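Local coordinates for protein aldehyde dehydrogenase (Staphylococcus aureus, PDB 6K10) that oxidises the carotenoid aldehyde 4,4'-diaponeurosporen-4-al to 4,4'-diaponeurosporenoic acid with NAD+, a step in making the pigment staphyloxanthin, at residues T269-T274 against P347-L352; V224-T229 against E237-G242; I143-E148 against Q181-L186. The protein carries 1 engineered substitution. All coordinates share one frame; numbering follows the deposited sequence.

Contact 1. Residues T269-T274 against P347-L352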
loop_
_atom_site.group_PDB
_atom_site.type_symbol
_atom_site.label_atom_id
_atom_site.label_comp_id
_atom_site.label_asym_id
_atom_site.label_seq_id
_atom_site.Cartn_x
_atom_site.Cartn_y
_atom_site.Cartn_z
ATOM N N THR A 269 14.073 -36.209 18.645
ATOM C CA THR A 269 14.914 -37.260 18.082
ATOM C C THR A 269 15.159 -37.029 16.596
ATOM O O THR A 269 16.294 -37.137 16.117
ATOM C CB THR A 269 14.265 -38.627 18.313
ATOM O OG1 THR A 269 14.271 -38.930 19.714
ATOM C CG2 THR A 269 15.013 -39.716 17.555
ATOM N N ALA A 270 14.103 -36.692 15.851
ATOM C CA ALA A 270 14.241 -36.519 14.409
ATOM C C ALA A 270 15.049 -35.272 14.071
ATOM O O ALA A 270 15.859 -35.289 13.137
ATOM C CB ALA A 270 12.862 -36.459 13.752
ATOM N N LEU A 271 14.840 -34.181 14.812
ATOM C CA LEU A 271 15.616 -32.967 14.573
ATOM C C LEU A 271 17.102 -33.212 14.800
ATOM O O LEU A 271 17.943 -32.783 14.003
ATOM C CB LEU A 271 15.123 -31.834 15.474
ATOM C CG LEU A 271 13.763 -31.204 15.175
ATOM C CD1 LEU A 271 13.295 -30.405 16.376
ATOM C CD2 LEU A 271 13.833 -30.321 13.936
ATOM N N SER A 272 17.443 -33.898 15.894
ATOM C CA SER A 272 18.843 -34.196 16.181
ATOM C C SER A 272 19.448 -35.073 15.093
ATOM O O SER A 272 20.576 -34.841 14.644
ATOM C CB SER A 272 18.964 -34.873 17.546
ATOM O OG SER A 272 18.352 -34.098 18.561
ATOM N N LYS A 273 18.706 -36.094 14.658
ATOM C CA LYS A 273 19.187 -36.965 13.592
ATOM C C LYS A 273 19.401 -36.192 12.297
ATOM O O LYS A 273 20.405 -36.391 11.603
ATOM C CB LYS A 273 18.197 -38.107 13.371
ATOM C CG LYS A 273 18.504 -38.963 12.160
ATOM C CD LYS A 273 17.436 -40.019 11.962
ATOM C CE LYS A 273 17.958 -41.406 12.272
ATOM N NZ LYS A 273 16.966 -42.454 11.904
ATOM N N THR A 274 18.461 -35.310 11.954
ATOM C CA THR A 274 18.569 -34.530 10.724
ATOM C C THR A 274 19.788 -33.616 10.761
ATOM O O THR A 274 20.514 -33.484 9.767
ATOM C CB THR A 274 17.292 -33.716 10.518
ATOM O OG1 THR A 274 16.210 -34.593 10.186
ATOM C CG2 THR A 274 17.476 -32.691 9.407
ATOM N N PRO A 347 20.741 -19.632 15.597
ATOM C CA PRO A 347 20.545 -21.085 15.518
ATOM C C PRO A 347 20.155 -21.726 16.849
ATOM O O PRO A 347 20.681 -22.778 17.232
ATOM C CB PRO A 347 21.903 -21.580 15.034
ATOM C CG PRO A 347 22.867 -20.626 15.675
ATOM C CD PRO A 347 22.166 -19.286 15.763
ATOM N N ILE A 348 19.234 -21.093 17.567
ATOM C CA ILE A 348 18.650 -21.647 18.782
ATOM C C ILE A 348 17.176 -21.894 18.508
ATOM O O ILE A 348 16.456 -20.976 18.095
ATOM C CB ILE A 348 18.837 -20.706 19.984
ATOM C CG1 ILE A 348 20.313 -20.345 20.159
ATOM C CG2 ILE A 348 18.297 -21.356 21.244
ATOM C CD1 ILE A 348 20.569 -19.355 21.276
ATOM N N LEU A 349 16.726 -23.125 18.733
ATOM C CA LEU A 349 15.353 -23.522 18.419
ATOM C C LEU A 349 14.650 -24.033 19.669
ATOM O O LEU A 349 14.813 -25.209 20.043
ATOM C CB LEU A 349 15.342 -24.585 17.322
ATOM C CG LEU A 349 13.968 -24.965 16.769
ATOM C CD1 LEU A 349 13.279 -23.750 16.158
ATOM C CD2 LEU A 349 14.113 -26.073 15.745
ATOM N N PRO A 350 13.868 -23.196 20.348
ATOM C CA PRO A 350 13.129 -23.662 21.527
ATOM C C PRO A 350 11.898 -24.457 21.125
ATOM O O PRO A 350 11.238 -24.161 20.126
ATOM C CB PRO A 350 12.735 -22.360 22.237
ATOM C CG PRO A 350 12.746 -21.323 21.167
ATOM C CD PRO A 350 13.769 -21.741 20.157
ATOM N N ILE A 351 11.585 -25.469 21.929
ATOM C CA ILE A 351 10.478 -26.380 21.662
ATOM C C ILE A 351 9.524 -26.330 22.850
ATOM O O ILE A 351 9.905 -26.681 23.973
ATOM C CB ILE A 351 10.977 -27.811 21.409
ATOM C CG1 ILE A 351 11.857 -27.845 20.155
ATOM C CG2 ILE A 351 9.812 -28.778 21.277
ATOM C CD1 ILE A 351 12.648 -29.120 19.997
ATOM N N LEU A 352 8.296 -25.884 22.601
ATOM C CA LEU A 352 7.243 -25.825 23.604
ATOM C C LEU A 352 6.142 -26.812 23.242
ATOM O O LEU A 352 5.876 -27.059 22.063
ATOM C CB LEU A 352 6.644 -24.416 23.716
ATOM C CG LEU A 352 7.505 -23.225 24.151
ATOM C CD1 LEU A 352 8.421 -22.735 23.034
ATOM C CD2 LEU A 352 6.615 -22.092 24.650
#

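Contact 2. Residues V224-T229 against E237-G242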
loop_
_atom_site.group_PDB
_atom_site.type_symbol
_atom_site.label_atom_id
_atom_site.label_comp_id
_atom_site.label_asym_id
_atom_site.label_seq_id
_atom_site.Cartn_x
_atom_site.Cartn_y
_atom_site.Cartn_z
ATOM N N VAL A 224 6.323 -22.429 14.452
ATOM C CA VAL A 224 6.065 -23.683 13.752
ATOM C C VAL A 224 5.156 -24.509 14.648
ATOM O O VAL A 224 5.503 -24.782 15.803
ATOM C CB VAL A 224 7.359 -24.452 13.431
ATOM C CG1 VAL A 224 7.046 -25.789 12.753
ATOM C CG2 VAL A 224 8.278 -23.614 12.571
ATOM N N ILE A 225 3.979 -24.871 14.139
ATOM C CA ILE A 225 3.094 -25.814 14.814
ATOM C C ILE A 225 3.350 -27.188 14.220
ATOM O O ILE A 225 3.330 -27.352 12.994
ATOM C CB ILE A 225 1.611 -25.423 14.672
ATOM C CG1 ILE A 225 1.368 -23.990 15.127
ATOM C CG2 ILE A 225 0.745 -26.350 15.513
ATOM C CD1 ILE A 225 0.081 -23.377 14.593
ATOM N N VAL A 226 3.614 -28.163 15.082
ATOM C CA VAL A 226 3.781 -29.558 14.694
ATOM C C VAL A 226 2.726 -30.329 15.471
ATOM O O VAL A 226 2.876 -30.539 16.679
ATOM C CB VAL A 226 5.192 -30.083 14.991
ATOM C CG1 VAL A 226 5.306 -31.571 14.641
ATOM C CG2 VAL A 226 6.238 -29.263 14.258
ATOM N N ASP A 227 1.648 -30.730 14.801
ATOM C CA ASP A 227 0.592 -31.443 15.499
ATOM C C ASP A 227 0.824 -32.951 15.445
ATOM O O ASP A 227 1.778 -33.438 14.833
ATOM C CB ASP A 227 -0.793 -31.032 14.967
ATOM C CG ASP A 227 -1.202 -31.700 13.653
ATOM O OD1 ASP A 227 -0.553 -32.653 13.166
ATOM O OD2 ASP A 227 -2.230 -31.255 13.104
ATOM N N GLU A 228 -0.063 -33.692 16.112
ATOM C CA GLU A 228 0.148 -35.117 16.337
ATOM C C GLU A 228 0.022 -35.956 15.073
ATOM O O GLU A 228 0.386 -37.137 15.106
ATOM C CB GLU A 228 -0.827 -35.623 17.401
ATOM C CG GLU A 228 -2.302 -35.417 17.078
ATOM C CD GLU A 228 -2.838 -34.089 17.584
ATOM O OE1 GLU A 228 -2.100 -33.084 17.519
ATOM O OE2 GLU A 228 -3.996 -34.052 18.054
ATOM N N THR A 229 -0.468 -35.390 13.971
ATOM C CA THR A 229 -0.573 -36.118 12.712
ATOM C C THR A 229 0.617 -35.887 11.788
ATOM O O THR A 229 0.672 -36.492 10.711
ATOM C CB THR A 229 -1.859 -35.730 11.971
ATOM O OG1 THR A 229 -1.741 -34.393 11.465
ATOM C CG2 THR A 229 -3.054 -35.808 12.905
ATOM N N GLU A 237 13.238 -32.343 8.758
ATOM C CA GLU A 237 14.139 -31.983 7.668
ATOM C C GLU A 237 13.811 -30.599 7.120
ATOM O O GLU A 237 14.710 -29.782 6.884
ATOM C CB GLU A 237 14.068 -33.039 6.562
ATOM C CG GLU A 237 14.790 -34.334 6.905
ATOM C CD GLU A 237 14.371 -35.496 6.020
ATOM O OE1 GLU A 237 13.691 -35.259 5.000
ATOM O OE2 GLU A 237 14.728 -36.648 6.346
ATOM N N ARG A 238 12.523 -30.315 6.923
ATOM C CA ARG A 238 12.133 -29.023 6.368
ATOM C C ARG A 238 12.243 -27.906 7.404
ATOM O O ARG A 238 12.521 -26.754 7.053
ATOM C CB ARG A 238 10.722 -29.124 5.784
ATOM C CG ARG A 238 10.661 -30.153 4.658
ATOM C CD ARG A 238 9.263 -30.434 4.130
ATOM N NE ARG A 238 9.339 -31.413 3.046
ATOM C CZ ARG A 238 8.297 -31.915 2.391
ATOM N NH1 ARG A 238 7.061 -31.545 2.701
ATOM N NH2 ARG A 238 8.499 -32.800 1.423
ATOM N N ILE A 239 12.056 -28.229 8.685
ATOM C CA ILE A 239 12.270 -27.240 9.741
ATOM C C ILE A 239 13.747 -26.864 9.821
ATOM O O ILE A 239 14.104 -25.678 9.831
ATOM C CB ILE A 239 11.755 -27.765 11.098
ATOM C CG1 ILE A 239 10.227 -27.733 11.153
ATOM C CG2 ILE A 239 12.334 -26.945 12.249
ATOM C CD1 ILE A 239 9.626 -28.613 12.245
ATOM N N CYS A 240 14.627 -27.869 9.875
ATOM C CA CYS A 240 16.060 -27.594 9.975
ATOM C C CYS A 240 16.567 -26.837 8.755
ATOM O O CYS A 240 17.443 -25.972 8.873
ATOM C CB CYS A 240 16.836 -28.902 10.152
ATOM S SG CYS A 240 16.710 -29.654 11.790
ATOM N N PHE A 241 16.033 -27.157 7.576
ATOM C CA PHE A 241 16.388 -26.430 6.364
ATOM C C PHE A 241 16.102 -24.938 6.510
ATOM O O PHE A 241 16.968 -24.095 6.245
ATOM C CB PHE A 241 15.624 -27.010 5.168
ATOM C CG PHE A 241 15.725 -26.173 3.925
ATOM C CD1 PHE A 241 16.853 -26.224 3.128
ATOM C CD2 PHE A 241 14.688 -25.338 3.550
ATOM C CE1 PHE A 241 16.944 -25.457 1.984
ATOM C CE2 PHE A 241 14.776 -24.570 2.409
ATOM C CZ PHE A 241 15.905 -24.627 1.624
ATOM N N GLY A 242 14.885 -24.591 6.935
ATOM C CA GLY A 242 14.525 -23.193 7.085
ATOM C C GLY A 242 15.120 -22.526 8.308
ATOM O O GLY A 242 15.292 -21.303 8.311
#

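Contact 3. Residues I143-E148 against Q181-L186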
loop_
_atom_site.group_PDB
_atom_site.type_symbol
_atom_site.label_atom_id
_atom_site.label_comp_id
_atom_site.label_asym_id
_atom_site.label_seq_id
_atom_site.Cartn_x
_atom_site.Cartn_y
_atom_site.Cartn_z
ATOM N N ILE A 143 18.507 5.629 -4.071
ATOM C CA ILE A 143 19.623 5.744 -3.144
ATOM C C ILE A 143 19.562 4.541 -2.214
ATOM O O ILE A 143 18.501 4.239 -1.653
ATOM C CB ILE A 143 19.577 7.063 -2.350
ATOM C CG1 ILE A 143 19.843 8.247 -3.281
ATOM C CG2 ILE A 143 20.582 7.045 -1.213
ATOM C CD1 ILE A 143 19.703 9.590 -2.608
ATOM N N ILE A 144 20.686 3.850 -2.065
ATOM C CA ILE A 144 20.759 2.601 -1.318
ATOM C C ILE A 144 21.587 2.831 -0.063
ATOM O O ILE A 144 22.665 3.434 -0.125
ATOM C CB ILE A 144 21.365 1.471 -2.167
ATOM C CG1 ILE A 144 20.554 1.261 -3.447
ATOM C CG2 ILE A 144 21.446 0.179 -1.367
ATOM C CD1 ILE A 144 21.308 0.504 -4.520
ATOM N N LYS A 145 21.084 2.350 1.068
ATOM C CA LYS A 145 21.827 2.360 2.327
ATOM C C LYS A 145 21.967 0.922 2.804
ATOM O O LYS A 145 21.030 0.369 3.410
ATOM C CB LYS A 145 21.125 3.227 3.373
ATOM C CG LYS A 145 21.977 3.558 4.589
ATOM C CD LYS A 145 21.842 2.487 5.654
ATOM C CE LYS A 145 23.085 2.402 6.507
ATOM N NZ LYS A 145 23.089 1.162 7.329
ATOM N N PRO A 146 23.095 0.272 2.545
ATOM C CA PRO A 146 23.287 -1.113 2.979
ATOM C C PRO A 146 23.792 -1.184 4.415
ATOM O O PRO A 146 24.231 -0.193 5.002
ATOM C CB PRO A 146 24.348 -1.630 1.999
ATOM C CG PRO A 146 25.177 -0.420 1.712
ATOM C CD PRO A 146 24.235 0.766 1.752
ATOM N N SER A 147 23.729 -2.392 4.970
ATOM C CA SER A 147 24.168 -2.613 6.340
ATOM C C SER A 147 25.680 -2.461 6.451
ATOM O O SER A 147 26.432 -2.996 5.631
ATOM C CB SER A 147 23.750 -4.004 6.811
ATOM O OG SER A 147 24.279 -4.294 8.094
ATOM N N GLU A 148 26.126 -1.733 7.473
ATOM C CA GLU A 148 27.547 -1.642 7.764
ATOM C C GLU A 148 28.030 -2.751 8.691
ATOM O O GLU A 148 29.237 -2.846 8.939
ATOM C CB GLU A 148 27.883 -0.273 8.368
ATOM C CG GLU A 148 27.353 -0.046 9.772
ATOM C CD GLU A 148 28.008 1.149 10.444
ATOM O OE1 GLU A 148 27.722 1.399 11.632
ATOM O OE2 GLU A 148 28.811 1.837 9.779
ATOM N N GLN A 181 19.594 8.061 9.516
ATOM C CA GLN A 181 18.845 9.191 10.057
ATOM C C GLN A 181 18.794 10.344 9.061
ATOM O O GLN A 181 17.737 10.952 8.858
ATOM C CB GLN A 181 19.479 9.649 11.370
ATOM C CG GLN A 181 18.518 10.312 12.336
ATOM C CD GLN A 181 17.596 9.318 13.010
ATOM O OE1 GLN A 181 16.377 9.386 12.862
ATOM N NE2 GLN A 181 18.176 8.385 13.758
ATOM N N THR A 182 19.927 10.651 8.428
ATOM C CA THR A 182 19.957 11.728 7.444
ATOM C C THR A 182 19.052 11.419 6.259
ATOM O O THR A 182 18.376 12.313 5.735
ATOM C CB THR A 182 21.393 11.959 6.973
ATOM O OG1 THR A 182 22.222 12.257 8.103
ATOM C CG2 THR A 182 21.453 13.115 5.989
ATOM N N LEU A 183 19.015 10.156 5.832
ATOM C CA LEU A 183 18.273 9.801 4.628
ATOM C C LEU A 183 16.766 9.812 4.864
ATOM O O LEU A 183 16.007 10.295 4.015
ATOM C CB LEU A 183 18.730 8.434 4.122
ATOM C CG LEU A 183 20.111 8.417 3.465
ATOM C CD1 LEU A 183 20.683 7.012 3.443
ATOM C CD2 LEU A 183 20.005 8.969 2.055
ATOM N N ILE A 184 16.310 9.290 6.006
ATOM C CA ILE A 184 14.874 9.146 6.235
ATOM C C ILE A 184 14.171 10.466 6.503
ATOM O O ILE A 184 12.936 10.518 6.446
ATOM C CB ILE A 184 14.593 8.167 7.393
ATOM C CG1 ILE A 184 15.274 8.630 8.681
ATOM C CG2 ILE A 184 15.035 6.759 7.021
ATOM C CD1 ILE A 184 15.034 7.701 9.856
ATOM N N HIS A 185 14.912 11.531 6.797
ATOM C CA HIS A 185 14.324 12.852 6.973
ATOM C C HIS A 185 14.269 13.650 5.679
ATOM O O HIS A 185 13.739 14.766 5.678
ATOM C CB HIS A 185 15.097 13.641 8.034
ATOM C CG HIS A 185 14.898 13.129 9.426
ATOM N ND1 HIS A 185 13.652 13.014 10.003
ATOM C CD2 HIS A 185 15.784 12.700 10.355
ATOM C CE1 HIS A 185 13.778 12.534 11.228
ATOM N NE2 HIS A 185 15.062 12.337 11.466
ATOM N N LEU A 186 14.805 13.108 4.581
ATOM C CA LEU A 186 14.721 13.740 3.276
ATOM C C LEU A 186 13.423 13.344 2.579
ATOM O O LEU A 186 12.941 12.219 2.743
ATOM C CB LEU A 186 15.916 13.338 2.414
ATOM C CG LEU A 186 17.271 13.836 2.919
ATOM C CD1 LEU A 186 18.406 13.302 2.058
ATOM C CD2 LEU A 186 17.291 15.355 2.958
#

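Contact 1. Residues T269-T274 against P347-L352
Leu271 on helix 264-279 meets Ile351 and Leu349 on strand 348-354, and the link is apolar throughout. The firmer touch is tip to tip: CD1 of Leu271 lies 3.9 Å from CD1 of Ile351. Two residues earlier on the strand, CD2 of Leu349 is 4.5 Å from the same Leu271 CD1, so one methyl of the helix serves two strand residues. Leu271 carries its CG on the side opposite its carbonyl carbon (chi1 -71°), a conformation common on helices that lets the long branch span the gap between the backbones. Leu271 CA and Leu349 CA are still 10.2 Å apart. Branched aliphatic chains suit such a place, since they fill space from several sides and leave no polar group to satisfy. Further packing closes the layer: Leu271 also rests on Cys240 of helix 232-244 and Leu329 of strand 324-330, while Leu349 and Ile351 touch Ile257 and Val259 of strand 256-260.

The hydrogen bonds of the two segments run within the helix, to neighbouring strands and to helix 232-244 (Thr274 OG1 with Ser236 OG, Ile348 O with Lys243 NZ), none of them between the segments. The helix has its i to i+4 pattern in Lys273 N to Thr269 O, 3.0 Å. On the strand, Leu349 and Ile351 bond to strand 324-330 and Pro350 to Ile257 on the other flank. A proline can sit in this strand because its carbonyl makes that bond, and its ring packs on Tyr256, Val333 and Ile344.

Helix against parallel strand, joined by aliphatic residues alternating along the strand, is characteristic of an open alpha/beta sheet, here in an aldehyde dehydrogenase fold.

Contact 2. Residues V224-T229 against E237-G242
The backbones of strand 223-226 and helix 232-244 come nearest at Val224 and Ile239, where Val224 CA and Ile239 CA are 8.2 Å apart, close enough for side chains from both to interlock. Every second strand residue points at the helix, so Val224 and Val226 face it while Ile225 lies between them on the reverse side.

Ile239 supplies the helix side of the contact. Its CD1 lies between the two valines, 3.9 Å from Val224 CG1 and 4.0 Å from Val226 CG2, and its CG1 also nears Val224 CG1. The side chains cross obliquely. An extended outer arm (chi2 162°) carries the isoleucine methyl out to both, and the short, beta-branched valines suit a strand and leave room for it. Phe376 of the adjacent strand 372-376 packs on Ile239 as well.

Past the strand end the chain turns polar. Asp227 OD1 accepts from Thr229 N at 2.9 Å, met from above the carboxylate plane, and from Thr229 OG1 at 2.7 Å on its syn side. The first bond makes an Asx turn, and Asp227 OD2 is held in addition by Ser377 OG. On the helix's outer side, Arg238 NH2 bonds to Ser441 O of the second subunit, so the helix faces both the sheet and the dimer partner.

Strand 223-226, helix 232-244 and strand 256-260 form a beta-alpha-beta unit, and this packing is its first strand-to-helix seam.

Contact 3. Residues I143-E148 against Q181-L186
Helix 177-184 leads from strand 170-172 to strand 190-194 of a Rossmann-type sheet and passes strand 141-145 on the way, where Leu183 drops between Ile143 and Lys145. The leucine straddles the strand with its two methyls. CD2 of Leu183 meets Ile143 CG2 at 3.8 Å, and its CD1 lies 3.8 Å from Lys145 CB and close to Lys145 CG. Both pairs cross at a slant. Its forked end thus suits a position facing two residues of a strand at once, with Phe188 and Ile11 of helix 10-23 packing beside it.

Lys145 belongs here by its aliphatic root alone. With CG set opposite the backbone N (chi1 -166°) and the chain kinked about the CB-CG bond (chi2 -88°), the methylene part stays on Leu183 while the amine end turns away from the helix. There Lys145 NZ gives a hydrogen bond of 2.9 Å to Pro146 O, approaching from above the carbonyl plane, and a weak one to Gly175 O. The buried amine thus has carbonyl partners while its hydrocarbon part helps fill the core.

Beyond the strand the chain reads Lys-Pro-Ser-Glu, a sequence familiar from this family, in which it borders the NAD site; a similar place is probable here. Ser147 OG bonds to Leu149 N. A hydrophobic helix face laid over a parallel strand, with a polar turn at the strand's C-terminal end, is the usual build of a Rossmann-type dinucleotide-binding domain.

How the contacts relate
All three contacts are buried aliphatic seams between a helix and a sheet face, but they serve two sheets. Contacts 1 and 2 share one: their centres are 10 Å apart, and they meet where Thr274 CG2 packs on Cys240 CB at 3.9 Å, so helices 264-279 and 232-244 lie side by side on one face, over strands separated by strand 256-260. Contact 3 belongs to the other sheet, about 19 Å from contact 2 at the nearest atoms. Across the segments all three are apolar; they differ in what lies beside the seam: more strands and a helix at contact 1, an Asx turn and the second subunit at contact 2, a buried lysine amine at contact 3.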